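Local coordinates for Thiol:disulfide interchange protein DsbA (Pseudomonas aeruginosa, PDB 4ZL8), which probably introduces disulfide bonds into other proteins of the periplasm, handing on its own redox-active disulfide as a member of the thioredoxin family, at residues Tyr6-Pro18 with Asn159-Gly171. The protein carries 1 engineered substitution. Residues are numbered along the deposited sequence; the frame is centred on the assembly and turned at random.
Sequences YTAGKEYVELSSP and NGKYRFDIGSAGG
Val13 lays its CG2 methyl over one face of the Arg163 guanidinium, 3.6 Å from NH1, the two side chains running side by side from a hydrogen-bonded antiparallel pair. The arginine reaches this place with CG anti to its own N (chi1 -171°) and a bend at chi3. Leu15 crosses it at about a right angle and brings CD2 to 3.7 Å from Arg163 NH2, whose hydrogen bond goes to the carbonyl oxygen of Tyr148. Beneath these side chains the backbones pair through Val13 N to Arg163 O, Arg163 N to Val13 O and Leu15 N to Lys161 O, the last at 2.8 Å.

Tyr12 and Tyr162 occupy the other side, pointing the same way with ring planes 84° apart and Tyr12 CE1 3.8 Å from Tyr162 CD1. Glu14 runs alongside Tyr162, and its OE2 approaches the ring edge at CE1. At the far end Ser168 OG donates to Glu11 O at 2.7 Å, from above the carbonyl plane, and itself accepts from Asp165 N. With Ser168 N returning to Asp165 OD1, this completes a capping box, so the serine hydroxyl that closes the box at the start of helix 166-169 also holds the N-terminal segment.

The pairing adds short strand 13-14 to the edge of the thioredoxin-fold sheet, beyond 162-165, which itself pairs antiparallel with 155-158. Lys161 and Tyr162 form a classic beta bulge opposite Val158, and the ends of both side chains meet Glu186 of helix 172-188, whose carboxylate forms a salt bridge with Lys161 NZ and a hydrogen bond with Tyr162 OH, while Phe164 packs on Leu178 of the same helix.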
loop_
_atom_site.group_PDB
_atom_site.type_symbol
_atom_site.label_atom_id
_atom_site.label_comp_id
_atom_site.label_asym_id
_atom_site.label_seq_id
_atom_site.Cartn_x
_atom_site.Cartn_y
_atom_site.Cartn_z
ATOM N N TYR A 6 0.032 11.716 -21.411
ATOM C CA TYR A 6 1.168 11.559 -20.502
ATOM C C TYR A 6 2.435 11.191 -21.263
ATOM O O TYR A 6 2.373 10.670 -22.374
ATOM C CB TYR A 6 0.836 10.496 -19.467
ATOM C CG TYR A 6 -0.420 10.820 -18.694
ATOM C CD1 TYR A 6 -0.421 11.798 -17.716
ATOM C CD2 TYR A 6 -1.618 10.176 -18.976
ATOM C CE1 TYR A 6 -1.560 12.097 -17.007
ATOM C CE2 TYR A 6 -2.754 10.468 -18.283
ATOM C CZ TYR A 6 -2.733 11.426 -17.302
ATOM O OH TYR A 6 -3.878 11.737 -16.623
ATOM N N THR A 7 3.588 11.472 -20.662
ATOM C CA THR A 7 4.863 11.252 -21.325
ATOM C C THR A 7 5.747 10.433 -20.403
ATOM O O THR A 7 5.993 10.834 -19.264
ATOM C CB THR A 7 5.590 12.569 -21.607
ATOM O OG1 THR A 7 4.776 13.420 -22.431
ATOM C CG2 THR A 7 6.908 12.312 -22.320
ATOM N N ALA A 8 6.223 9.293 -20.889
ATOM C CA ALA A 8 7.140 8.481 -20.115
ATOM C C ALA A 8 8.391 9.304 -19.824
ATOM O O ALA A 8 8.971 9.917 -20.732
ATOM C CB ALA A 8 7.484 7.203 -20.864
ATOM N N GLY A 9 8.791 9.309 -18.556
ATOM C CA GLY A 9 9.896 10.108 -18.076
ATOM C C GLY A 9 9.469 11.388 -17.389
ATOM O O GLY A 9 10.265 12.025 -16.706
ATOM N N LYS A 10 8.212 11.773 -17.579
ATOM C CA LYS A 10 7.668 12.978 -16.975
ATOM C C LYS A 10 6.721 12.616 -15.823
ATOM O O LYS A 10 7.130 12.553 -14.665
ATOM C CB LYS A 10 6.963 13.810 -18.055
ATOM C CG LYS A 10 6.471 15.162 -17.598
ATOM C CD LYS A 10 6.046 15.985 -18.799
ATOM C CE LYS A 10 5.371 17.280 -18.405
ATOM N NZ LYS A 10 5.034 18.081 -19.609
ATOM N N GLU A 11 5.460 12.323 -16.124
ATOM C CA GLU A 11 4.504 12.061 -15.063
ATOM C C GLU A 11 4.693 10.669 -14.439
ATOM O O GLU A 11 4.297 10.429 -13.321
ATOM C CB GLU A 11 3.069 12.216 -15.580
ATOM C CG GLU A 11 2.716 13.597 -16.109
ATOM C CD GLU A 11 2.965 13.736 -17.592
ATOM O OE1 GLU A 11 3.640 12.881 -18.197
ATOM O OE2 GLU A 11 2.453 14.707 -18.194
ATOM N N TYR A 12 5.280 9.752 -15.199
ATOM C CA TYR A 12 5.605 8.409 -14.725
ATOM C C TYR A 12 6.906 7.966 -15.369
ATOM O O TYR A 12 7.321 8.538 -16.374
ATOM C CB TYR A 12 4.496 7.398 -15.080
ATOM C CG TYR A 12 4.354 7.103 -16.558
ATOM C CD1 TYR A 12 4.908 5.959 -17.126
ATOM C CD2 TYR A 12 3.639 7.956 -17.382
ATOM C CE1 TYR A 12 4.773 5.705 -18.473
ATOM C CE2 TYR A 12 3.499 7.713 -18.734
ATOM C CZ TYR A 12 4.057 6.578 -19.276
ATOM O OH TYR A 12 3.924 6.321 -20.625
ATOM N N VAL A 13 7.509 6.921 -14.796
ATOM C CA VAL A 13 8.645 6.286 -15.451
ATOM C C VAL A 13 8.344 4.806 -15.634
ATOM O O VAL A 13 7.614 4.215 -14.852
ATOM C CB VAL A 13 9.963 6.467 -14.655
ATOM C CG1 VAL A 13 10.303 7.920 -14.505
ATOM C CG2 VAL A 13 9.893 5.763 -13.289
ATOM N N GLU A 14 8.929 4.232 -16.674
ATOM C CA GLU A 14 8.871 2.790 -16.874
ATOM C C GLU A 14 10.103 2.140 -16.241
ATOM O O GLU A 14 11.242 2.561 -16.471
ATOM C CB GLU A 14 8.798 2.451 -18.358
ATOM C CG GLU A 14 8.517 0.983 -18.580
ATOM C CD GLU A 14 8.095 0.659 -19.993
ATOM O OE1 GLU A 14 8.336 -0.494 -20.408
ATOM O OE2 GLU A 14 7.519 1.544 -20.674
ATOM N N LEU A 15 9.872 1.128 -15.415
ATOM C CA LEU A 15 10.974 0.394 -14.818
ATOM C C LEU A 15 11.668 -0.440 -15.895
ATOM O O LEU A 15 11.007 -1.231 -16.580
ATOM C CB LEU A 15 10.433 -0.505 -13.699
ATOM C CG LEU A 15 9.724 0.207 -12.548
ATOM C CD1 LEU A 15 9.207 -0.783 -11.537
ATOM C CD2 LEU A 15 10.667 1.187 -11.868
ATOM N N SER A 16 12.986 -0.304 -16.028
ATOM C CA SER A 16 13.714 -1.043 -17.042
ATOM C C SER A 16 13.725 -2.553 -16.741
ATOM O O SER A 16 13.873 -3.367 -17.670
ATOM C CB SER A 16 15.123 -0.500 -17.240
ATOM O OG SER A 16 15.971 -0.766 -16.144
ATOM N N SER A 17 13.563 -2.903 -15.464
ATOM C CA SER A 17 13.389 -4.294 -15.030
ATOM C C SER A 17 12.011 -4.431 -14.375
ATOM O O SER A 17 11.883 -4.215 -13.176
ATOM C CB SER A 17 14.483 -4.697 -14.041
ATOM O OG SER A 17 15.770 -4.705 -14.644
ATOM N N PRO A 18 10.979 -4.739 -15.178
ATOM C CA PRO A 18 9.639 -4.932 -14.623
ATOM C C PRO A 18 9.618 -6.006 -13.545
ATOM O O PRO A 18 10.409 -6.955 -13.560
ATOM C CB PRO A 18 8.801 -5.361 -15.827
ATOM C CG PRO A 18 9.539 -4.850 -17.017
ATOM C CD PRO A 18 11.000 -4.879 -16.645
ATOM N N ASN A 159 1.153 -2.408 -12.604
ATOM C CA ASN A 159 1.519 -3.669 -13.244
ATOM C C ASN A 159 3.004 -4.010 -13.198
ATOM O O ASN A 159 3.549 -4.641 -14.098
ATOM C CB ASN A 159 0.994 -3.748 -14.682
ATOM C CG ASN A 159 0.357 -5.073 -14.979
ATOM O OD1 ASN A 159 -0.081 -5.780 -14.070
ATOM N ND2 ASN A 159 0.318 -5.431 -16.259
ATOM N N GLY A 160 3.644 -3.620 -12.103
ATOM C CA GLY A 160 5.053 -3.916 -11.896
ATOM C C GLY A 160 5.975 -3.162 -12.843
ATOM O O GLY A 160 7.153 -3.469 -12.938
ATOM N N LYS A 161 5.420 -2.170 -13.539
ATOM C CA LYS A 161 6.083 -1.574 -14.697
ATOM C C LYS A 161 6.214 -0.054 -14.645
ATOM O O LYS A 161 7.141 0.480 -15.251
ATOM C CB LYS A 161 5.305 -1.934 -15.987
ATOM C CG LYS A 161 5.489 -3.360 -16.454
ATOM C CD LYS A 161 4.628 -3.641 -17.681
ATOM C CE LYS A 161 4.455 -5.133 -17.894
ATOM N NZ LYS A 161 3.430 -5.468 -18.917
ATOM N N TYR A 162 5.249 0.644 -14.051
ATOM C CA TYR A 162 5.196 2.104 -14.156
ATOM C C TYR A 162 5.147 2.700 -12.763
ATOM O O TYR A 162 4.271 2.342 -11.965
ATOM C CB TYR A 162 3.956 2.564 -14.933
ATOM C CG TYR A 162 3.738 1.851 -16.232
ATOM C CD1 TYR A 162 4.543 2.095 -17.329
ATOM C CD2 TYR A 162 2.717 0.921 -16.356
ATOM C CE1 TYR A 162 4.330 1.430 -18.533
ATOM C CE2 TYR A 162 2.506 0.255 -17.533
ATOM C CZ TYR A 162 3.316 0.517 -18.611
ATOM O OH TYR A 162 3.114 -0.123 -19.798
ATOM N N ARG A 163 6.065 3.623 -12.468
ATOM C CA ARG A 163 6.126 4.241 -11.139
ATOM C C ARG A 163 5.812 5.716 -11.243
ATOM O O ARG A 163 6.301 6.393 -12.144
ATOM C CB ARG A 163 7.505 4.027 -10.516
ATOM C CG ARG A 163 7.610 4.448 -9.064
ATOM C CD ARG A 163 9.045 4.386 -8.543
ATOM N NE ARG A 163 9.902 5.349 -9.202
ATOM C CZ ARG A 163 11.130 5.109 -9.644
ATOM N NH1 ARG A 163 11.804 6.082 -10.210
ATOM N NH2 ARG A 163 11.689 3.899 -9.547
ATOM N N PHE A 164 5.009 6.212 -10.311
ATOM C CA PHE A 164 4.626 7.626 -10.311
ATOM C C PHE A 164 4.166 8.032 -8.924
ATOM O O PHE A 164 3.867 7.182 -8.096
ATOM C CB PHE A 164 3.559 7.932 -11.373
ATOM C CG PHE A 164 2.339 7.052 -11.325
ATOM C CD1 PHE A 164 2.378 5.772 -11.860
ATOM C CD2 PHE A 164 1.127 7.516 -10.784
ATOM C CE1 PHE A 164 1.256 4.960 -11.849
ATOM C CE2 PHE A 164 -0.004 6.702 -10.792
ATOM C CZ PHE A 164 0.073 5.423 -11.314
ATOM N N ASP A 165 4.149 9.332 -8.652
ATOM C CA ASP A 165 3.663 9.779 -7.356
ATOM C C ASP A 165 2.813 11.025 -7.534
ATOM O O ASP A 165 2.558 11.440 -8.672
ATOM C CB ASP A 165 4.809 9.942 -6.340
ATOM C CG ASP A 165 5.862 10.935 -6.764
ATOM O OD1 ASP A 165 5.538 11.952 -7.390
ATOM O OD2 ASP A 165 7.044 10.750 -6.374
ATOM N N ILE A 166 2.337 11.613 -6.448
ATOM C CA ILE A 166 1.401 12.709 -6.574
ATOM C C ILE A 166 2.078 13.898 -7.232
ATOM O O ILE A 166 1.483 14.599 -8.052
ATOM C CB ILE A 166 0.761 13.064 -5.223
ATOM C CG1 ILE A 166 -0.068 11.867 -4.719
ATOM C CG2 ILE A 166 -0.089 14.311 -5.353
ATOM C CD1 ILE A 166 -0.591 12.013 -3.305
ATOM N N GLY A 167 3.339 14.127 -6.889
ATOM C CA GLY A 167 4.074 15.247 -7.452
ATOM C C GLY A 167 4.314 15.079 -8.944
ATOM O O GLY A 167 4.130 16.027 -9.720
ATOM N N SER A 168 4.704 13.885 -9.359
ATOM C CA SER A 168 4.994 13.651 -10.768
ATOM C C SER A 168 3.722 13.707 -11.613
ATOM O O SER A 168 3.748 14.232 -12.723
ATOM C CB SER A 168 5.775 12.356 -10.980
ATOM O OG SER A 168 4.965 11.206 -10.823
ATOM N N ALA A 169 2.621 13.176 -11.085
ATOM C CA ALA A 169 1.353 13.202 -11.827
ATOM C C ALA A 169 0.745 14.593 -11.887
ATOM O O ALA A 169 0.035 14.918 -12.845
ATOM C CB ALA A 169 0.373 12.243 -11.215
ATOM N N GLY A 170 1.013 15.421 -10.880
ATOM C CA GLY A 170 0.504 16.781 -10.852
ATOM C C GLY A 170 -0.685 17.003 -9.932
ATOM O O GLY A 170 -1.414 17.993 -10.084
ATOM N N GLY A 171 -0.905 16.095 -8.992
ATOM C CA GLY A 171 -1.933 16.265 -7.985
ATOM C C GLY A 171 -2.657 14.962 -7.697
ATOM O O GLY A 171 -2.475 13.992 -8.402
#